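Orotidine 5'-phosphate decarboxylase (Pyrococcus horikoshii, PDB 2CZD) probably catalyses the decarboxylation of orotidine 5'-monophosphate to UMP, the last step of de novo UMP biosynthesis. Local coordinates at residues S38-I43 with A71-G76; S20-I25 with T50-I55; V136-P139 with R145-Y148. All blocks are in the same frame, centred on the assembly; numbering follows the deposited sequence.

Interaction 1: residues S38-I43 with A71-G76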
loop_
_atom_site.group_PDB
_atom_site.type_symbol
_atom_site.label_atom_id
_atom_site.label_comp_id
_atom_site.label_asym_id
_atom_site.label_seq_id
_atom_site.Cartn_x
_atom_site.Cartn_y
_atom_site.Cartn_z
ATOM N N SER B 38 -12.865 -4.211 9.794
ATOM C CA SER B 38 -14.140 -4.862 9.479
ATOM C C SER B 38 -14.094 -6.004 8.472
ATOM O O SER B 38 -15.115 -6.667 8.253
ATOM C CB SER B 38 -15.143 -3.825 8.973
ATOM O OG SER B 38 -15.393 -2.841 9.968
ATOM N N GLY B 39 -12.930 -6.263 7.877
ATOM C CA GLY B 39 -12.831 -7.296 6.863
ATOM C C GLY B 39 -13.133 -6.669 5.507
ATOM O O GLY B 39 -13.857 -5.660 5.424
ATOM N N VAL B 40 -12.582 -7.237 4.439
ATOM C CA VAL B 40 -12.826 -6.703 3.106
ATOM C C VAL B 40 -14.326 -6.759 2.757
ATOM O O VAL B 40 -14.809 -5.986 1.923
ATOM C CB VAL B 40 -11.982 -7.463 2.037
ATOM C CG1 VAL B 40 -12.464 -8.901 1.902
ATOM C CG2 VAL B 40 -12.037 -6.729 0.700
ATOM N N ASP B 41 -15.076 -7.649 3.405
ATOM C CA ASP B 41 -16.509 -7.734 3.126
ATOM C C ASP B 41 -17.289 -6.470 3.505
ATOM O O ASP B 41 -18.475 -6.350 3.162
ATOM C CB ASP B 41 -17.144 -8.940 3.831
ATOM C CG ASP B 41 -16.868 -10.248 3.112
ATOM O OD1 ASP B 41 -16.960 -10.274 1.870
ATOM O OD2 ASP B 41 -16.575 -11.262 3.784
ATOM N N ILE B 42 -16.653 -5.540 4.218
ATOM C CA ILE B 42 -17.332 -4.294 4.562
ATOM C C ILE B 42 -17.654 -3.611 3.229
ATOM O O ILE B 42 -18.622 -2.856 3.102
ATOM C CB ILE B 42 -16.433 -3.350 5.445
ATOM C CG1 ILE B 42 -17.215 -2.108 5.882
ATOM C CG2 ILE B 42 -15.212 -2.861 4.665
ATOM C CD1 ILE B 42 -18.378 -2.394 6.800
ATOM N N ILE B 43 -16.829 -3.874 2.226
ATOM C CA ILE B 43 -17.074 -3.272 0.922
ATOM C C ILE B 43 -18.365 -3.826 0.304
ATOM O O ILE B 43 -19.162 -3.073 -0.248
ATOM C CB ILE B 43 -15.890 -3.523 -0.039
ATOM C CG1 ILE B 43 -14.678 -2.723 0.432
ATOM C CG2 ILE B 43 -16.248 -3.098 -1.446
ATOM C CD1 ILE B 43 -13.388 -3.098 -0.295
ATOM N N ALA B 71 -6.175 -6.383 -6.132
ATOM C CA ALA B 71 -7.257 -5.804 -6.939
ATOM C C ALA B 71 -8.381 -6.822 -7.177
ATOM O O ALA B 71 -9.568 -6.497 -7.081
ATOM C CB ALA B 71 -6.698 -5.328 -8.282
ATOM N N ARG B 72 -7.993 -8.051 -7.492
ATOM C CA ARG B 72 -8.972 -9.099 -7.733
ATOM C C ARG B 72 -9.881 -9.267 -6.524
ATOM O O ARG B 72 -11.096 -9.345 -6.680
ATOM C CB ARG B 72 -8.253 -10.416 -8.047
ATOM C CG ARG B 72 -9.161 -11.581 -8.397
ATOM C CD ARG B 72 -8.336 -12.663 -9.092
ATOM N NE ARG B 72 -8.774 -14.008 -8.744
ATOM C CZ ARG B 72 -9.900 -14.570 -9.170
ATOM N NH1 ARG B 72 -10.719 -13.902 -9.979
ATOM N NH2 ARG B 72 -10.208 -15.806 -8.787
ATOM N N LYS B 73 -9.299 -9.323 -5.325
ATOM C CA LYS B 73 -10.084 -9.477 -4.097
ATOM C C LYS B 73 -10.970 -8.256 -3.791
ATOM O O LYS B 73 -12.143 -8.393 -3.429
ATOM C CB LYS B 73 -9.132 -9.700 -2.918
ATOM C CG LYS B 73 -9.795 -10.007 -1.597
ATOM C CD LYS B 73 -10.312 -11.447 -1.589
ATOM C CE LYS B 73 -10.825 -11.840 -0.202
ATOM N NZ LYS B 73 -11.361 -13.240 -0.255
ATOM N N VAL B 74 -10.404 -7.060 -3.934
ATOM C CA VAL B 74 -11.124 -5.828 -3.625
ATOM C C VAL B 74 -12.202 -5.473 -4.658
ATOM O O VAL B 74 -13.316 -5.108 -4.273
ATOM C CB VAL B 74 -10.089 -4.686 -3.429
ATOM C CG1 VAL B 74 -10.769 -3.364 -3.193
ATOM C CG2 VAL B 74 -9.220 -5.019 -2.222
ATOM N N PHE B 75 -11.907 -5.576 -5.952
ATOM C CA PHE B 75 -12.954 -5.324 -6.958
ATOM C C PHE B 75 -13.983 -6.436 -6.770
ATOM O O PHE B 75 -15.192 -6.219 -6.914
ATOM C CB PHE B 75 -12.399 -5.399 -8.381
ATOM C CG PHE B 75 -11.625 -4.168 -8.806
ATOM C CD1 PHE B 75 -12.208 -2.897 -8.753
ATOM C CD2 PHE B 75 -10.344 -4.288 -9.324
ATOM C CE1 PHE B 75 -11.510 -1.765 -9.222
ATOM C CE2 PHE B 75 -9.647 -3.174 -9.785
ATOM C CZ PHE B 75 -10.228 -1.910 -9.737
ATOM N N GLY B 76 -13.486 -7.625 -6.435
ATOM C CA GLY B 76 -14.347 -8.776 -6.203
ATOM C C GLY B 76 -15.364 -8.574 -5.089
ATOM O O GLY B 76 -16.498 -9.068 -5.155
#
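Val-40 meets the helix of residues 71-76 through both of its methyls: CG1 lies 4.0 Å from CE of Lys-73, and CG2 4.4 Å from CG2 of Val-74. The chi1 of 67° puts CG1 between the backbone N and the carbonyl carbon and leaves CG2 anti to the N, an arrangement that sends CG1 to Lys-73 and CG2 to Val-74. One turn on, Ile-43 brings its end methyl CD1 to 3.9 Å from CG1 of Val-74, the two side chains crossing at about a right angle. The contact is apolar throughout, and Lys-73 takes part with its methylenes, its chain bent at chi2 (75°). In this TIM barrel, the contact joins the start of the helix 41-50 region to the end of helix 64-76, two helices outside the sheet on either side of strand 53-60 in the chain. Ile-43 also rests on Ile-54 of that strand, and Val-74 on Ala-56 and on the substrate-binding Leu-58. Gly-39, with phi at 89°, makes the break after helix 32-38, and Ile-43 N bonds to Val-40 O at 2.9 Å as the chain turns into helix 41-50. Lys-73 also packs against Leu-36 of the second subunit.

Interaction 2: residues S20-I25 with T50-I55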
loop_
_atom_site.group_PDB
_atom_site.type_symbol
_atom_site.label_atom_id
_atom_site.label_comp_id
_atom_site.label_asym_id
_atom_site.label_seq_id
_atom_site.Cartn_x
_atom_site.Cartn_y
_atom_site.Cartn_z
ATOM N N SER B 20 -27.502 7.337 5.332
ATOM C CA SER B 20 -28.142 8.612 5.628
ATOM C C SER B 20 -27.745 9.740 4.685
ATOM O O SER B 20 -28.543 10.632 4.400
ATOM C CB SER B 20 -27.838 9.027 7.069
ATOM O OG SER B 20 -28.514 10.228 7.392
ATOM N N VAL B 21 -26.513 9.714 4.192
ATOM C CA VAL B 21 -26.072 10.789 3.309
ATOM C C VAL B 21 -26.101 10.441 1.821
ATOM O O VAL B 21 -25.783 11.277 0.984
ATOM C CB VAL B 21 -24.636 11.237 3.671
ATOM C CG1 VAL B 21 -24.547 11.597 5.165
ATOM C CG2 VAL B 21 -23.642 10.130 3.309
ATOM N N LYS B 22 -26.506 9.210 1.498
ATOM C CA LYS B 22 -26.548 8.757 0.110
ATOM C C LYS B 22 -27.090 9.762 -0.899
ATOM O O LYS B 22 -26.550 9.895 -2.000
ATOM C CB LYS B 22 -27.371 7.469 0.005
ATOM C CG LYS B 22 -27.538 6.988 -1.427
ATOM C CD LYS B 22 -28.311 5.689 -1.474
ATOM C CE LYS B 22 -28.557 5.254 -2.916
ATOM N NZ LYS B 22 -29.399 4.021 -2.954
ATOM N N ASP B 23 -28.165 10.462 -0.542
ATOM C CA ASP B 23 -28.772 11.427 -1.452
ATOM C C ASP B 23 -27.845 12.547 -1.915
ATOM O O ASP B 23 -28.021 13.101 -3.007
ATOM C CB ASP B 23 -30.022 12.050 -0.806
ATOM C CG ASP B 23 -31.184 11.063 -0.696
ATOM O OD1 ASP B 23 -32.209 11.421 -0.083
ATOM O OD2 ASP B 23 -31.086 9.933 -1.221
ATOM N N TYR B 24 -26.844 12.865 -1.100
ATOM C CA TYR B 24 -25.951 13.953 -1.443
ATOM C C TYR B 24 -24.509 13.614 -1.763
ATOM O O TYR B 24 -23.687 14.519 -1.816
ATOM C CB TYR B 24 -25.978 15.009 -0.333
ATOM C CG TYR B 24 -27.366 15.540 -0.078
ATOM C CD1 TYR B 24 -28.111 15.089 1.004
ATOM C CD2 TYR B 24 -27.946 16.459 -0.943
ATOM C CE1 TYR B 24 -29.410 15.543 1.223
ATOM C CE2 TYR B 24 -29.249 16.918 -0.737
ATOM C CZ TYR B 24 -29.972 16.456 0.350
ATOM O OH TYR B 24 -31.264 16.905 0.564
ATOM N N ILE B 25 -24.202 12.335 -1.988
ATOM C CA ILE B 25 -22.831 11.934 -2.316
ATOM C C ILE B 25 -22.825 11.061 -3.568
ATOM O O ILE B 25 -23.828 10.417 -3.896
ATOM C CB ILE B 25 -22.164 11.174 -1.146
ATOM C CG1 ILE B 25 -22.931 9.888 -0.847
ATOM C CG2 ILE B 25 -22.171 12.047 0.111
ATOM C CD1 ILE B 25 -22.143 8.918 0.049
ATOM N N THR B 50 -26.127 0.389 0.365
ATOM C CA THR B 50 -26.295 1.740 -0.174
ATOM C C THR B 50 -26.411 1.901 -1.688
ATOM O O THR B 50 -26.945 2.906 -2.160
ATOM C CB THR B 50 -25.122 2.641 0.246
ATOM O OG1 THR B 50 -23.984 2.332 -0.575
ATOM C CG2 THR B 50 -24.753 2.407 1.699
ATOM N N GLY B 51 -25.888 0.949 -2.452
ATOM C CA GLY B 51 -25.952 1.070 -3.899
ATOM C C GLY B 51 -25.109 2.236 -4.409
ATOM O O GLY B 51 -25.239 2.656 -5.566
ATOM N N VAL B 52 -24.246 2.759 -3.543
ATOM C CA VAL B 52 -23.367 3.880 -3.897
ATOM C C VAL B 52 -22.016 3.323 -4.362
ATOM O O VAL B 52 -21.531 2.337 -3.802
ATOM C CB VAL B 52 -23.127 4.798 -2.689
ATOM C CG1 VAL B 52 -22.174 5.918 -3.075
ATOM C CG2 VAL B 52 -24.460 5.417 -2.230
ATOM N N GLU B 53 -21.424 3.943 -5.382
ATOM C CA GLU B 53 -20.130 3.481 -5.899
ATOM C C GLU B 53 -19.054 3.586 -4.831
ATOM O O GLU B 53 -19.073 4.492 -4.001
ATOM C CB GLU B 53 -19.730 4.283 -7.140
ATOM C CG GLU B 53 -20.451 3.797 -8.400
ATOM C CD GLU B 53 -20.034 4.531 -9.651
ATOM O OE1 GLU B 53 -20.516 4.141 -10.736
ATOM O OE2 GLU B 53 -19.236 5.491 -9.565
ATOM N N ILE B 54 -18.110 2.647 -4.866
ATOM C CA ILE B 54 -17.038 2.601 -3.876
ATOM C C ILE B 54 -15.633 2.746 -4.423
ATOM O O ILE B 54 -15.268 2.109 -5.415
ATOM C CB ILE B 54 -17.104 1.267 -3.079
ATOM C CG1 ILE B 54 -18.441 1.182 -2.331
ATOM C CG2 ILE B 54 -15.945 1.171 -2.093
ATOM C CD1 ILE B 54 -18.696 -0.178 -1.720
ATOM N N ILE B 55 -14.869 3.630 -3.795
ATOM C CA ILE B 55 -13.467 3.802 -4.138
ATOM C C ILE B 55 -12.650 3.164 -3.014
ATOM O O ILE B 55 -12.846 3.490 -1.840
ATOM C CB ILE B 55 -13.048 5.282 -4.199
ATOM C CG1 ILE B 55 -13.773 5.990 -5.331
ATOM C CG2 ILE B 55 -11.508 5.387 -4.429
ATOM C CD1 ILE B 55 -13.672 7.543 -5.232
#
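Lys-22 lays the outer part of its side chain, CD to NZ, alongside the carbonyl of Thr-50 instead of meeting it end-on. NZ is 2.8 Å from Thr-50 O, but CE is almost as near, 2.9 Å from the same oxygen, and CD follows at 3.2 Å. The oxygen therefore sits beside the CE-NZ bond, with a CE-NZ-O angle of about 80°, well short of tetrahedral, and the hydrogen bond is weak. The straight chain makes this possible: CG is anti to the backbone N (chi1 176°) and the torsions beyond it are all extended. On its way the chain slides past Val-52, the two pointing in opposite directions, with Lys-22 CG only 3.5 Å from Val-52 CG2. The other methyl of Val-52, CG1, receives Ile-25 CD1 at 4.3 Å, and Ile-25 continues onto Ile-2 and Leu-4 of strand 2-5. In the TIM barrel, the turn after helix 11-21 here packs against the loop that leads from helix 41-50 into strand 53-60, at the N-terminal ends of the strands. That loop is shaped by an ST turn: Val-52 N donates to Thr-50 OG1 at 3.0 Å, while the hydroxyl is also hydrogen-bonded to Leu-46 O within the helix. Gly-51, between Thr-50 and Val-52, is the first residue to leave helical angles, with positive phi. With an alanine here in place of Lys-22, the Thr-50 carbonyl would probably be left without its charged partner, and a gap is likely to open beside Val-52 CG2. Because Thr-50 O belongs to the C-terminal, negative end of the helix dipole, the ammonium group is likely to gain more from electrostatics than its poorly aligned bond suggests.

Interaction 3: residues V136-P139 with R145-Y148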
loop_
_atom_site.group_PDB
_atom_site.type_symbol
_atom_site.label_atom_id
_atom_site.label_comp_id
_atom_site.label_asym_id
_atom_site.label_seq_id
_atom_site.Cartn_x
_atom_site.Cartn_y
_atom_site.Cartn_z
ATOM N N VAL B 136 -7.376 11.182 -11.222
ATOM C CA VAL B 136 -6.180 11.389 -10.410
ATOM C C VAL B 136 -6.599 12.258 -9.240
ATOM O O VAL B 136 -7.657 12.892 -9.272
ATOM C CB VAL B 136 -5.016 12.106 -11.159
ATOM C CG1 VAL B 136 -4.594 11.282 -12.368
ATOM C CG2 VAL B 136 -5.421 13.516 -11.558
ATOM N N ILE B 137 -5.774 12.271 -8.198
ATOM C CA ILE B 137 -6.064 13.090 -7.032
ATOM C C ILE B 137 -5.247 14.384 -7.058
ATOM O O ILE B 137 -4.070 14.386 -7.429
ATOM C CB ILE B 137 -5.765 12.298 -5.742
ATOM C CG1 ILE B 137 -6.799 11.169 -5.600
ATOM C CG2 ILE B 137 -5.775 13.236 -4.537
ATOM C CD1 ILE B 137 -6.582 10.294 -4.397
ATOM N N ALA B 138 -5.886 15.504 -6.721
ATOM C CA ALA B 138 -5.178 16.791 -6.674
ATOM C C ALA B 138 -5.374 17.318 -5.266
ATOM O O ALA B 138 -6.486 17.723 -4.895
ATOM C CB ALA B 138 -5.778 17.799 -7.686
ATOM N N PRO B 139 -4.311 17.279 -4.444
ATOM C CA PRO B 139 -4.405 17.776 -3.069
ATOM C C PRO B 139 -5.094 19.118 -3.228
ATOM O O PRO B 139 -4.511 20.045 -3.780
ATOM C CB PRO B 139 -2.943 17.914 -2.662
ATOM C CG PRO B 139 -2.289 16.743 -3.393
ATOM C CD PRO B 139 -2.949 16.809 -4.761
ATOM N N ARG B 145 -3.072 23.958 -7.024
ATOM C CA ARG B 145 -2.735 22.609 -7.476
ATOM C C ARG B 145 -3.808 21.931 -8.314
ATOM O O ARG B 145 -3.491 21.112 -9.176
ATOM C CB ARG B 145 -2.379 21.703 -6.296
ATOM C CG ARG B 145 -1.304 22.259 -5.381
ATOM C CD ARG B 145 -0.079 22.701 -6.161
ATOM N NE ARG B 145 0.516 21.614 -6.929
ATOM C CZ ARG B 145 1.463 21.782 -7.851
ATOM N NH1 ARG B 145 1.923 22.995 -8.124
ATOM N NH2 ARG B 145 1.955 20.741 -8.502
ATOM N N ILE B 146 -5.073 22.250 -8.068
ATOM C CA ILE B 146 -6.135 21.653 -8.868
ATOM C C ILE B 146 -5.968 22.142 -10.311
ATOM O O ILE B 146 -5.964 21.344 -11.257
ATOM C CB ILE B 146 -7.539 22.043 -8.347
ATOM C CG1 ILE B 146 -7.767 21.423 -6.958
ATOM C CG2 ILE B 146 -8.606 21.565 -9.329
ATOM C CD1 ILE B 146 -9.084 21.866 -6.294
ATOM N N GLY B 147 -5.825 23.454 -10.470
ATOM C CA GLY B 147 -5.636 24.009 -11.798
ATOM C C GLY B 147 -4.331 23.572 -12.441
ATOM O O GLY B 147 -4.286 23.282 -13.639
ATOM N N TYR B 148 -3.268 23.506 -11.640
ATOM C CA TYR B 148 -1.955 23.118 -12.142
ATOM C C TYR B 148 -2.053 21.742 -12.783
ATOM O O TYR B 148 -1.537 21.504 -13.875
ATOM C CB TYR B 148 -0.940 23.057 -11.003
ATOM C CG TYR B 148 0.446 22.669 -11.458
ATOM C CD1 TYR B 148 1.386 23.638 -11.780
ATOM C CD2 TYR B 148 0.810 21.336 -11.584
ATOM C CE1 TYR B 148 2.666 23.286 -12.215
ATOM C CE2 TYR B 148 2.091 20.970 -12.025
ATOM C CZ TYR B 148 3.010 21.959 -12.335
ATOM O OH TYR B 148 4.284 21.615 -12.741
#
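Ala-138 sets its methyl against the backbone of helix 144-150, with CB 4.0 Å from CA of Ile-146 and 4.2 Å from its CG1. With so small a side chain the backbones come close, the CA atoms of the two residues lying 5.4 Å apart. Ile-146 turns CG1 anti to its carbonyl carbon, beside the backbone N (chi1 -66°), which brings that branch next to the alanine methyl. The side chain of Arg-145 touches through CB, 3.7 Å from the carbonyl oxygen of Pro-139. From there the chain bends twice, with chi2 at -51° and chi3 at -59°, and curls away from the loop. Its guanidinium ends over Tyr-148, with NH2 3.3 Å above the ring plane and offset toward the rim, while NH2 also forms a salt bridge with Glu-107. Pro-139 itself packs on Glu-107 and on the substrate-binding Ser-109. The contact belongs to the beta-alpha-beta unit of strand 135-137, helix 144-150 and strand 158-161 in the barrel; Ala-138 also packs on Ile-159 and Ile-146 on Ala-161 of strand 158-161, and Ile-146 reaches across to Ala-174 and Ala-177 of helix 170-177.

Overall arrangement
Interactions 1 and 2 have centres about 17 Å apart and touch where Ile-43 O meets Ile-54 CD1 at 3.3 Å; helix 41-50 supplies Ile-43 to interaction 1 and Thr-50 to interaction 2, and strand 53-60 follows it, leading on to helix 64-76. Interaction 3 lies across the chain's centre, about 28 Å from interaction 1 and 23 Å from interaction 2, centre to centre. Two of the contacts come near substrate-binding residues: the side chain of Val-74 is about 4 Å from that of Leu-58, and the side chain of Pro-139 is about 3 Å from that of Ser-109. Interaction 2 stays farther off, the side chain of Ile-25 being about 9 Å from that of substrate-binding Lys-29.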